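Glyoxalase/bleomycin resistance protein/dioxygenase (Alicyclobacillus acidocaldarius subsp. acidocaldarius, PDB 3RRI) belongs to the glyoxalase (vicinal oxygen chelate) superfamily and is possibly a metal-dependent dioxygenase, although its substrate has not been established. Local coordinates at residues 73-77 with 131-135; 107-113 with 124-130; 30-34 with 45-49. One frame throughout, in Å; residues are numbered along the deposited sequence.

Contact 1 of 3, residues 73-77 with 131-135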
loop_
_atom_site.group_PDB
_atom_site.type_symbol
_atom_site.label_atom_id
_atom_site.label_comp_id
_atom_site.label_asym_id
_atom_site.label_seq_id
_atom_site.Cartn_x
_atom_site.Cartn_y
_atom_site.Cartn_z
ATOM N N ILE A 73 -16.470 -14.585 -3.895
ATOM C CA ILE A 73 -15.633 -13.405 -4.046
ATOM C C ILE A 73 -16.204 -12.497 -5.108
ATOM O O ILE A 73 -16.649 -12.987 -6.161
ATOM C CB ILE A 73 -14.175 -13.756 -4.404
ATOM C CG1 ILE A 73 -13.607 -14.805 -3.437
ATOM C CG2 ILE A 73 -13.335 -12.494 -4.496
ATOM C CD1 ILE A 73 -13.481 -14.343 -1.915
ATOM N N THR A 74 -16.167 -11.199 -4.868
ATOM C CA THR A 74 -16.463 -10.177 -5.879
ATOM C C THR A 74 -15.151 -9.546 -6.277
ATOM O O THR A 74 -14.396 -9.044 -5.456
ATOM C CB THR A 74 -17.447 -9.154 -5.355
ATOM O OG1 THR A 74 -18.624 -9.828 -4.930
ATOM C CG2 THR A 74 -17.765 -8.028 -6.372
ATOM N N PHE A 75 -14.798 -9.688 -7.554
ATOM C CA PHE A 75 -13.510 -9.262 -8.026
ATOM C C PHE A 75 -13.557 -7.850 -8.585
ATOM O O PHE A 75 -14.435 -7.534 -9.370
ATOM C CB PHE A 75 -13.017 -10.184 -9.166
ATOM C CG PHE A 75 -12.770 -11.581 -8.735
ATOM C CD1 PHE A 75 -11.627 -11.901 -7.982
ATOM C CD2 PHE A 75 -13.666 -12.595 -9.045
ATOM C CE1 PHE A 75 -11.422 -13.198 -7.571
ATOM C CE2 PHE A 75 -13.447 -13.889 -8.641
ATOM C CZ PHE A 75 -12.341 -14.187 -7.879
ATOM N N ARG A 76 -12.600 -7.007 -8.200
ATOM C CA ARG A 76 -12.526 -5.652 -8.750
ATOM C C ARG A 76 -12.090 -5.695 -10.216
ATOM O O ARG A 76 -12.586 -4.916 -11.034
ATOM C CB ARG A 76 -11.580 -4.720 -7.979
ATOM C CG ARG A 76 -11.790 -3.245 -8.398
ATOM C CD ARG A 76 -11.263 -2.259 -7.381
ATOM N NE ARG A 76 -11.810 -2.459 -6.025
ATOM C CZ ARG A 76 -12.579 -1.601 -5.346
ATOM N NH1 ARG A 76 -12.952 -0.434 -5.882
ATOM N NH2 ARG A 76 -12.978 -1.911 -4.102
ATOM N N ASP A 77 -11.147 -6.565 -10.506
ATOM C CA ASP A 77 -10.519 -6.681 -11.831
ATOM C C ASP A 77 -11.229 -7.767 -12.616
ATOM O O ASP A 77 -11.174 -8.924 -12.269
ATOM C CB ASP A 77 -9.041 -7.038 -11.631
ATOM C CG ASP A 77 -8.205 -7.002 -12.924
ATOM O OD1 ASP A 77 -8.780 -6.983 -14.054
ATOM O OD2 ASP A 77 -6.946 -7.001 -12.771
ATOM N N ASP A 131 -17.631 -0.262 -9.697
ATOM C CA ASP A 131 -17.011 -0.795 -8.453
ATOM C C ASP A 131 -17.572 -0.281 -7.149
ATOM O O ASP A 131 -17.459 -0.981 -6.138
ATOM C CB ASP A 131 -15.459 -0.761 -8.467
ATOM C CG ASP A 131 -14.854 0.636 -8.522
ATOM O OD1 ASP A 131 -15.570 1.642 -8.430
ATOM O OD2 ASP A 131 -13.598 0.702 -8.651
ATOM N N ARG A 132 -18.225 0.871 -7.135
ATOM C CA ARG A 132 -18.945 1.304 -5.947
ATOM C C ARG A 132 -20.084 0.381 -5.553
ATOM O O ARG A 132 -20.489 0.372 -4.368
ATOM C CB ARG A 132 -19.455 2.732 -6.086
ATOM C CG ARG A 132 -18.360 3.751 -5.909
ATOM C CD ARG A 132 -18.861 5.165 -6.067
ATOM N NE ARG A 132 -19.733 5.597 -4.969
ATOM C CZ ARG A 132 -20.989 6.060 -5.075
ATOM N NH1 ARG A 132 -21.621 6.173 -6.243
ATOM N NH2 ARG A 132 -21.629 6.427 -3.986
HETATM N N MSE A 133 -20.587 -0.420 -6.492
HETATM C CA MSE A 133 -21.743 -1.268 -6.252
HETATM C C MSE A 133 -21.348 -2.622 -5.671
HETATM O O MSE A 133 -22.213 -3.488 -5.441
HETATM C CB MSE A 133 -22.518 -1.478 -7.550
HETATM C CG MSE A 133 -23.050 -0.202 -8.132
HETATM SE SE MSE A 133 -24.357 0.716 -6.959
HETATM C CE MSE A 133 -23.275 2.234 -6.376
HETATM N N MSE A 134 -20.070 -2.795 -5.363
HETATM C CA MSE A 134 -19.597 -4.053 -4.746
HETATM C C MSE A 134 -20.134 -4.320 -3.337
HETATM O O MSE A 134 -20.093 -5.474 -2.861
HETATM C CB MSE A 134 -18.070 -4.109 -4.720
HETATM C CG MSE A 134 -17.438 -4.128 -6.138
HETATM SE SE MSE A 134 -15.510 -3.852 -6.100
HETATM C CE MSE A 134 -14.988 -5.638 -5.549
ATOM N N TYR A 135 -20.623 -3.265 -2.684
ATOM C CA TYR A 135 -21.390 -3.421 -1.448
ATOM C C TYR A 135 -22.865 -3.288 -1.718
ATOM O O TYR A 135 -23.640 -4.081 -1.167
ATOM C CB TYR A 135 -20.961 -2.397 -0.405
ATOM C CG TYR A 135 -19.508 -2.530 -0.006
ATOM C CD1 TYR A 135 -19.093 -3.527 0.867
ATOM C CD2 TYR A 135 -18.543 -1.632 -0.494
ATOM C CE1 TYR A 135 -17.763 -3.640 1.247
ATOM C CE2 TYR A 135 -17.192 -1.763 -0.129
ATOM C CZ TYR A 135 -16.817 -2.757 0.750
ATOM O OH TYR A 135 -15.494 -2.866 1.076
ATOM O OXT TYR A 135 -23.289 -2.391 -2.485
HETATM O O HOH W 1 -20.125 -8.169 -3.635
#
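In this protein of the vicinal oxygen chelate superfamily, the C-terminal tail that follows strand 122-128 folds back along the end of strand 70-74, a strand of the sheet in the second βαβββ-type half. The tail opens with a short 3-10 segment at 131-133. Asp131 comes first, its CA-to-CB bond directed toward residues 73-77, and its OD2 lies 3.1 Å from Arg76 NH1, near the plane of the guanidinium. The pair is a salt bridge that includes a weak hydrogen bond, with an N-H...O angle of 137°. Stronger partners sit on other chains: His80 of the third subunit for Asp131, and Asn8 of the second, whose backbone oxygen accepts from Arg76 NE. A guanidinium with several N-H donors and a carboxylate with two acceptor oxygens can each serve more than one partner, which suits such a junction of three subunits. The 3-10 turn closes when Met134 N bonds to Asp131 O at 3.3 Å. The Met134 CA-to-CB bond points toward residues 73-77; this residue is selenomethionine, and its flexible, apolar chain fills the gap between strand and tail. SE lies over one face of the Arg76 guanidinium, 3.8 Å from NH2, while CE packs 3.8 Å from Thr74 CG2 and 3.5 Å from Thr74 O. Thr74 OG1 also donates to water 1 (2.6 Å), which bridges to Met134 O (2.8 Å). Tyr135 ends the chain, its CA-to-CB bond pointing away from residues 73-77; its terminal carboxylate forms a salt bridge with Arg37 of the second subunit, and its OH is hydrogen-bonded to Gly49 O of that subunit.

Contact 2 of 3, residues 107-113 with 124-130. With ACT (acetate ion), chain D.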
loop_
_atom_site.group_PDB
_atom_site.type_symbol
_atom_site.label_atom_id
_atom_site.label_comp_id
_atom_site.label_asym_id
_atom_site.label_seq_id
_atom_site.Cartn_x
_atom_site.Cartn_y
_atom_site.Cartn_z
ATOM N N ILE A 107 -27.488 0.413 -12.605
ATOM C CA ILE A 107 -26.158 0.829 -12.218
ATOM C C ILE A 107 -25.428 -0.311 -11.488
ATOM O O ILE A 107 -24.218 -0.494 -11.695
ATOM C CB ILE A 107 -26.199 2.120 -11.397
ATOM C CG1 ILE A 107 -26.713 3.275 -12.293
ATOM C CG2 ILE A 107 -24.821 2.445 -10.829
ATOM C CD1 ILE A 107 -25.802 3.596 -13.475
ATOM N N GLU A 108 -26.168 -1.099 -10.701
ATOM C CA GLU A 108 -25.572 -2.200 -9.906
ATOM C C GLU A 108 -25.508 -3.549 -10.640
ATOM O O GLU A 108 -25.335 -4.600 -10.003
ATOM C CB GLU A 108 -26.305 -2.382 -8.568
ATOM C CG GLU A 108 -27.797 -2.644 -8.662
ATOM C CD GLU A 108 -28.644 -1.367 -8.475
ATOM O OE1 GLU A 108 -28.505 -0.435 -9.313
ATOM O OE2 GLU A 108 -29.469 -1.317 -7.496
ATOM N N GLU A 109 -25.624 -3.519 -11.972
ATOM C CA GLU A 109 -25.433 -4.692 -12.782
ATOM C C GLU A 109 -24.118 -5.396 -12.496
ATOM O O GLU A 109 -23.060 -4.759 -12.401
ATOM C CB GLU A 109 -25.415 -4.317 -14.279
ATOM C CG GLU A 109 -25.262 -5.557 -15.173
ATOM C CD GLU A 109 -25.658 -5.347 -16.623
ATOM O OE1 GLU A 109 -25.921 -4.198 -17.030
ATOM O OE2 GLU A 109 -25.708 -6.370 -17.346
ATOM N N HIS A 110 -24.172 -6.725 -12.413
ATOM C CA HIS A 110 -22.944 -7.499 -12.278
ATOM C C HIS A 110 -23.002 -8.826 -13.050
ATOM O O HIS A 110 -24.094 -9.389 -13.196
ATOM C CB HIS A 110 -22.661 -7.768 -10.793
ATOM C CG HIS A 110 -23.842 -8.265 -10.004
ATOM N ND1 HIS A 110 -24.839 -7.433 -9.531
ATOM C CD2 HIS A 110 -24.130 -9.500 -9.526
ATOM C CE1 HIS A 110 -25.702 -8.139 -8.821
ATOM N NE2 HIS A 110 -25.281 -9.395 -8.784
ATOM N N GLU A 111 -21.845 -9.288 -13.558
ATOM C CA GLU A 111 -21.719 -10.638 -14.091
ATOM C C GLU A 111 -21.595 -11.581 -12.932
ATOM O O GLU A 111 -20.969 -11.237 -11.920
ATOM C CB GLU A 111 -20.506 -10.772 -15.006
ATOM C CG GLU A 111 -20.503 -9.866 -16.250
ATOM C CD GLU A 111 -19.772 -10.445 -17.473
ATOM O OE1 GLU A 111 -19.650 -9.717 -18.473
ATOM O OE2 GLU A 111 -19.330 -11.605 -17.469
ATOM N N THR A 112 -22.138 -12.791 -13.077
ATOM C CA THR A 112 -22.172 -13.754 -11.990
ATOM C C THR A 112 -22.090 -15.175 -12.560
ATOM O O THR A 112 -22.590 -15.432 -13.668
ATOM C CB THR A 112 -23.492 -13.606 -11.220
ATOM O OG1 THR A 112 -23.566 -14.560 -10.173
ATOM C CG2 THR A 112 -24.651 -13.868 -12.152
ATOM N N PHE A 113 -21.440 -16.090 -11.854
ATOM C CA PHE A 113 -21.644 -17.522 -12.073
ATOM C C PHE A 113 -21.620 -18.220 -10.721
ATOM O O PHE A 113 -21.038 -17.683 -9.773
ATOM C CB PHE A 113 -20.635 -18.145 -13.045
ATOM C CG PHE A 113 -19.194 -18.017 -12.628
ATOM C CD1 PHE A 113 -18.550 -19.034 -11.937
ATOM C CD2 PHE A 113 -18.449 -16.897 -12.975
ATOM C CE1 PHE A 113 -17.214 -18.938 -11.629
ATOM C CE2 PHE A 113 -17.116 -16.797 -12.616
ATOM C CZ PHE A 113 -16.516 -17.820 -11.948
ATOM N N GLU A 124 -20.759 -18.256 -5.284
ATOM C CA GLU A 124 -21.050 -17.256 -6.306
ATOM C C GLU A 124 -19.872 -16.314 -6.484
ATOM O O GLU A 124 -19.319 -15.800 -5.505
ATOM C CB GLU A 124 -22.287 -16.441 -5.981
ATOM C CG GLU A 124 -22.626 -15.457 -7.110
ATOM C CD GLU A 124 -23.706 -14.434 -6.788
ATOM O OE1 GLU A 124 -23.955 -14.152 -5.587
ATOM O OE2 GLU A 124 -24.312 -13.901 -7.764
ATOM N N PHE A 125 -19.462 -16.081 -7.728
ATOM C CA PHE A 125 -18.421 -15.126 -8.047
ATOM C C PHE A 125 -19.016 -14.029 -8.870
ATOM O O PHE A 125 -19.866 -14.319 -9.719
ATOM C CB PHE A 125 -17.241 -15.804 -8.739
ATOM C CG PHE A 125 -16.625 -16.864 -7.891
ATOM C CD1 PHE A 125 -15.695 -16.497 -6.907
ATOM C CD2 PHE A 125 -17.005 -18.174 -7.979
ATOM C CE1 PHE A 125 -15.141 -17.451 -6.062
ATOM C CE2 PHE A 125 -16.438 -19.124 -7.135
ATOM C CZ PHE A 125 -15.515 -18.752 -6.162
ATOM N N LYS A 126 -18.621 -12.790 -8.603
ATOM C CA LYS A 126 -19.251 -11.633 -9.203
ATOM C C LYS A 126 -18.218 -10.624 -9.711
ATOM O O LYS A 126 -17.102 -10.556 -9.229
ATOM C CB LYS A 126 -20.148 -10.892 -8.187
ATOM C CG LYS A 126 -21.297 -11.681 -7.618
ATOM C CD LYS A 126 -22.309 -10.782 -6.873
ATOM C CE LYS A 126 -21.850 -10.570 -5.402
ATOM N NZ LYS A 126 -22.948 -9.915 -4.573
ATOM N N TYR A 127 -18.627 -9.846 -10.700
ATOM C CA TYR A 127 -17.916 -8.677 -11.134
ATOM C C TYR A 127 -18.917 -7.557 -11.400
ATOM O O TYR A 127 -19.831 -7.735 -12.224
ATOM C CB TYR A 127 -17.115 -8.975 -12.420
ATOM C CG TYR A 127 -16.595 -7.743 -13.071
ATOM C CD1 TYR A 127 -15.461 -7.121 -12.597
ATOM C CD2 TYR A 127 -17.272 -7.146 -14.157
ATOM C CE1 TYR A 127 -14.975 -5.998 -13.157
ATOM C CE2 TYR A 127 -16.789 -5.991 -14.715
ATOM C CZ TYR A 127 -15.650 -5.406 -14.203
ATOM O OH TYR A 127 -15.138 -4.245 -14.750
ATOM N N TYR A 128 -18.760 -6.398 -10.743
ATOM C CA TYR A 128 -19.637 -5.254 -10.906
ATOM C C TYR A 128 -19.039 -4.271 -11.897
ATOM O O TYR A 128 -17.856 -3.931 -11.836
ATOM C CB TYR A 128 -19.901 -4.525 -9.548
ATOM C CG TYR A 128 -20.823 -5.282 -8.617
ATOM C CD1 TYR A 128 -22.164 -4.968 -8.542
ATOM C CD2 TYR A 128 -20.327 -6.302 -7.804
ATOM C CE1 TYR A 128 -23.018 -5.660 -7.702
ATOM C CE2 TYR A 128 -21.170 -7.016 -6.938
ATOM C CZ TYR A 128 -22.511 -6.678 -6.874
ATOM O OH TYR A 128 -23.318 -7.392 -6.011
ATOM N N PHE A 129 -19.895 -3.773 -12.795
ATOM C CA PHE A 129 -19.495 -2.805 -13.807
ATOM C C PHE A 129 -19.134 -1.432 -13.218
ATOM O O PHE A 129 -18.236 -0.741 -13.713
ATOM C CB PHE A 129 -20.568 -2.753 -14.906
ATOM C CG PHE A 129 -20.654 -4.034 -15.685
ATOM C CD1 PHE A 129 -19.712 -4.313 -16.645
ATOM C CD2 PHE A 129 -21.589 -5.005 -15.374
ATOM C CE1 PHE A 129 -19.740 -5.523 -17.340
ATOM C CE2 PHE A 129 -21.611 -6.230 -16.050
ATOM C CZ PHE A 129 -20.689 -6.472 -17.037
ATOM N N ASP A 130 -19.774 -1.090 -12.093
ATOM C CA ASP A 130 -19.417 0.099 -11.292
ATOM C C ASP A 130 -18.934 -0.444 -9.950
ATOM O O ASP A 130 -19.709 -1.038 -9.194
ATOM C CB ASP A 130 -20.618 1.021 -11.154
ATOM C CG ASP A 130 -20.336 2.268 -10.325
ATOM O OD1 ASP A 130 -19.390 2.224 -9.525
ATOM O OD2 ASP A 130 -21.055 3.271 -10.499
HETATM C C ACT D . -26.473 -7.616 -4.742
HETATM O O ACT D . -25.916 -6.961 -5.681
HETATM O OXT ACT D . -25.801 -8.509 -4.157
HETATM C CH3 ACT D . -27.880 -7.321 -4.331
HETATM O O HOH W 2 -22.283 -2.454 -11.123
#
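His110 lays its imidazole against the phenol ring of Tyr128, the centroids 4.3 Å apart and the planes inclined by 35°, with His110 CB 3.7 Å from the Tyr128 ring centroid in a CH-pi contact over its face. The two residues form a non-hydrogen-bonded pair of the antiparallel β-hairpin 110-116/122-128, part of the glyoxalase-type sheet of the second half of the chain. Hydrogen-bonded pairs alternate with such pairs: Glu111 N to Tyr127 O (2.9 Å) and Tyr127 N to Glu111 O (3.0 Å), then Phe113 N to Phe125 O (3.2 Å) and Phe125 N to Phe113 O (3.0 Å).

The alternation sorts side chains by face. Glu111, Phe113, Phe125 and Tyr127 share one; its bulky, apolar end, with Phe113 CE1 3.7 Å from Phe125 CD2, packs on helix 78-90. His110, Thr112, Lys126 and Tyr128 share the other. There the small Thr112 donates from OG1 to Glu124 OE2 at 2.6 Å, and the long Lys126 donates from NZ to Tyr128 OH at 2.9 Å and is also hydrogen-bonded to Gln51 of the second subunit. His110 ND1 donates to Glu108 O (2.9 Å), which orients the imidazole. This face holds an acetate, probably from the crystallisation liquor, between Tyr128 OH and Arg37 of the second subunit, consistent with the cleft face of this fold.

Beyond the paired strands, Phe129 CD2 lies 3.7 Å from Glu109 CG and Phe129 CZ 3.5 Å from Glu111 CG, and the backbone Phe129 N makes a weak hydrogen bond of 3.3 Å to Glu109 O. Water 2 donates to Ile107 O (2.8 Å) and Glu109 O (2.7 Å) and accepts from Asp130 N (3.0 Å).

Contact 3 of 3, residues 30-34 with 45-49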
loop_
_atom_site.group_PDB
_atom_site.type_symbol
_atom_site.label_atom_id
_atom_site.label_comp_id
_atom_site.label_asym_id
_atom_site.label_seq_id
_atom_site.Cartn_x
_atom_site.Cartn_y
_atom_site.Cartn_z
ATOM N N LYS A 30 -9.169 -28.911 -7.638
ATOM C CA LYS A 30 -9.849 -28.295 -8.785
ATOM C C LYS A 30 -9.913 -26.788 -8.680
ATOM O O LYS A 30 -9.506 -26.095 -9.604
ATOM C CB LYS A 30 -11.248 -28.855 -8.984
ATOM C CG LYS A 30 -11.276 -30.323 -9.405
ATOM C CD LYS A 30 -12.443 -31.066 -8.819
ATOM C CE LYS A 30 -13.761 -30.407 -9.124
ATOM N NZ LYS A 30 -14.895 -31.343 -8.804
ATOM N N LEU A 31 -10.414 -26.235 -7.575
ATOM C CA LEU A 31 -10.621 -24.784 -7.545
ATOM C C LEU A 31 -9.311 -23.953 -7.388
ATOM O O LEU A 31 -9.261 -22.751 -7.690
ATOM C CB LEU A 31 -11.656 -24.378 -6.479
ATOM C CG LEU A 31 -12.250 -22.970 -6.529
ATOM C CD1 LEU A 31 -13.060 -22.703 -7.825
ATOM C CD2 LEU A 31 -13.128 -22.749 -5.309
ATOM N N GLY A 32 -8.247 -24.601 -6.899
ATOM C CA GLY A 32 -6.961 -23.961 -6.786
ATOM C C GLY A 32 -6.730 -23.208 -5.493
ATOM O O GLY A 32 -5.795 -22.459 -5.413
ATOM N N CYS A 33 -7.581 -23.418 -4.495
ATOM C CA CYS A 33 -7.337 -22.867 -3.154
ATOM C C CYS A 33 -6.163 -23.607 -2.527
ATOM O O CYS A 33 -5.743 -24.679 -2.989
ATOM C CB CYS A 33 -8.584 -23.000 -2.289
ATOM S SG CYS A 33 -10.001 -22.158 -2.998
ATOM N N LYS A 34 -5.593 -23.038 -1.468
ATOM C CA LYS A 34 -4.446 -23.625 -0.848
ATOM C C LYS A 34 -4.887 -24.273 0.450
ATOM O O LYS A 34 -5.762 -23.755 1.122
ATOM C CB LYS A 34 -3.419 -22.580 -0.530
ATOM C CG LYS A 34 -2.842 -21.840 -1.714
ATOM C CD LYS A 34 -1.982 -20.653 -1.252
ATOM C CE LYS A 34 -2.106 -19.443 -2.202
ATOM N NZ LYS A 34 -1.646 -18.197 -1.497
ATOM N N LEU A 45 -8.728 -23.600 4.707
ATOM C CA LEU A 45 -8.304 -23.283 3.351
ATOM C C LEU A 45 -8.053 -21.803 3.227
ATOM O O LEU A 45 -8.769 -20.994 3.810
ATOM C CB LEU A 45 -9.399 -23.661 2.391
ATOM C CG LEU A 45 -9.824 -25.109 2.340
ATOM C CD1 LEU A 45 -11.176 -25.209 1.595
ATOM C CD2 LEU A 45 -8.783 -25.948 1.673
ATOM N N ASP A 46 -7.052 -21.448 2.432
ATOM C CA ASP A 46 -6.835 -20.087 1.998
ATOM C C ASP A 46 -7.671 -20.019 0.707
ATOM O O ASP A 46 -7.298 -20.572 -0.353
ATOM C CB ASP A 46 -5.341 -19.810 1.789
ATOM C CG ASP A 46 -5.050 -18.545 1.029
ATOM O OD1 ASP A 46 -5.982 -17.910 0.486
ATOM O OD2 ASP A 46 -3.838 -18.163 0.980
ATOM N N PHE A 47 -8.828 -19.384 0.859
ATOM C CA PHE A 47 -9.847 -19.281 -0.176
ATOM C C PHE A 47 -9.747 -17.849 -0.728
ATOM O O PHE A 47 -10.351 -16.901 -0.200
ATOM C CB PHE A 47 -11.215 -19.594 0.435
ATOM C CG PHE A 47 -12.367 -19.414 -0.521
ATOM C CD1 PHE A 47 -12.783 -20.471 -1.299
ATOM C CD2 PHE A 47 -13.079 -18.236 -0.555
ATOM C CE1 PHE A 47 -13.875 -20.311 -2.158
ATOM C CE2 PHE A 47 -14.175 -18.057 -1.380
ATOM C CZ PHE A 47 -14.565 -19.113 -2.206
ATOM N N PHE A 48 -8.937 -17.661 -1.784
ATOM C CA PHE A 48 -8.737 -16.348 -2.412
ATOM C C PHE A 48 -8.265 -15.281 -1.423
ATOM O O PHE A 48 -8.506 -14.091 -1.594
ATOM C CB PHE A 48 -10.017 -15.880 -3.137
ATOM C CG PHE A 48 -10.481 -16.811 -4.214
ATOM C CD1 PHE A 48 -10.104 -16.584 -5.521
ATOM C CD2 PHE A 48 -11.260 -17.915 -3.940
ATOM C CE1 PHE A 48 -10.527 -17.466 -6.532
ATOM C CE2 PHE A 48 -11.688 -18.790 -4.961
ATOM C CZ PHE A 48 -11.317 -18.524 -6.257
ATOM N N GLY A 49 -7.560 -15.735 -0.387
ATOM C CA GLY A 49 -6.985 -14.826 0.606
ATOM C C GLY A 49 -7.820 -14.682 1.867
ATOM O O GLY A 49 -7.346 -14.081 2.838
HETATM O O HOH W 3 -4.858 -16.962 -1.862
#
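Residues 31-34 and 45-48 run 114° apart end to end and touch in antiparallel fashion at one residue pair, where strand 34-39, one of the two edge strands of the first-half sheet within this chain, joins strand 42-47. Lys34 and Asp46 form this hydrogen-bonded pair: Lys34 N reaches Asp46 O at 3.2 Å, and Asp46 N reaches Lys34 O at 2.9 Å. The chain arrives from helix 20-30 through Gly32, whose positive phi of 88° would jam a CB against the preceding carbonyl, so glycine fits this exit. In the glyoxalase fold this joint passes the chain from the helix into the sheet.

Leu31 and Cys33 pack against Phe47 and Phe48. Leu31 CD2 lies 4.1 Å from Phe47 CE1 and 4.2 Å from Phe48 CE2. The compact Cys33 fits between the backbone and both rings, its CB 3.4 Å from Asp46 O and its SG 3.7 Å from Phe47 CD1 in an oblique sulfur-aromatic contact. Phe47 and Phe48 also reach Phe125 of the second half.

Lys34 and Asp46 share the polar face. The long lysine brings NZ within 3.3 Å of Asp46 OD2, a weak hydrogen bond within a salt bridge. The stronger partner of Lys34 NZ is Asp46 of the fourth subunit, and Asp46 OD2 meets Lys34 of that subunit in return. The other carboxylate oxygen forms an Asx motif at the turn after the strand: Asp46 OD1 accepts from Gly49 N at 2.8 Å.

How the contacts relate
From the N terminus, helix 20-30 leads into contact 3, which closes a short loop of ten residues, mostly strand, and joins the helix exit to the first sheet. It is complete before contact 1 opens at 73-77. Contact 1 then spans helix 78-90 and the rest of the second half, closing only at the C terminus; the hairpin of contact 2 lies wholly within that span. Strands 70-74 and 122-128 are sheet neighbours, so contacts 1 and 2 touch through backbone, Phe75 N lying 3.0 Å from Lys126 O. Contact 3 meets both through aromatic and aliphatic packing: Phe47 and Phe48 touch Ile73 and Phe125, linking the two halves. All three reach the second subunit.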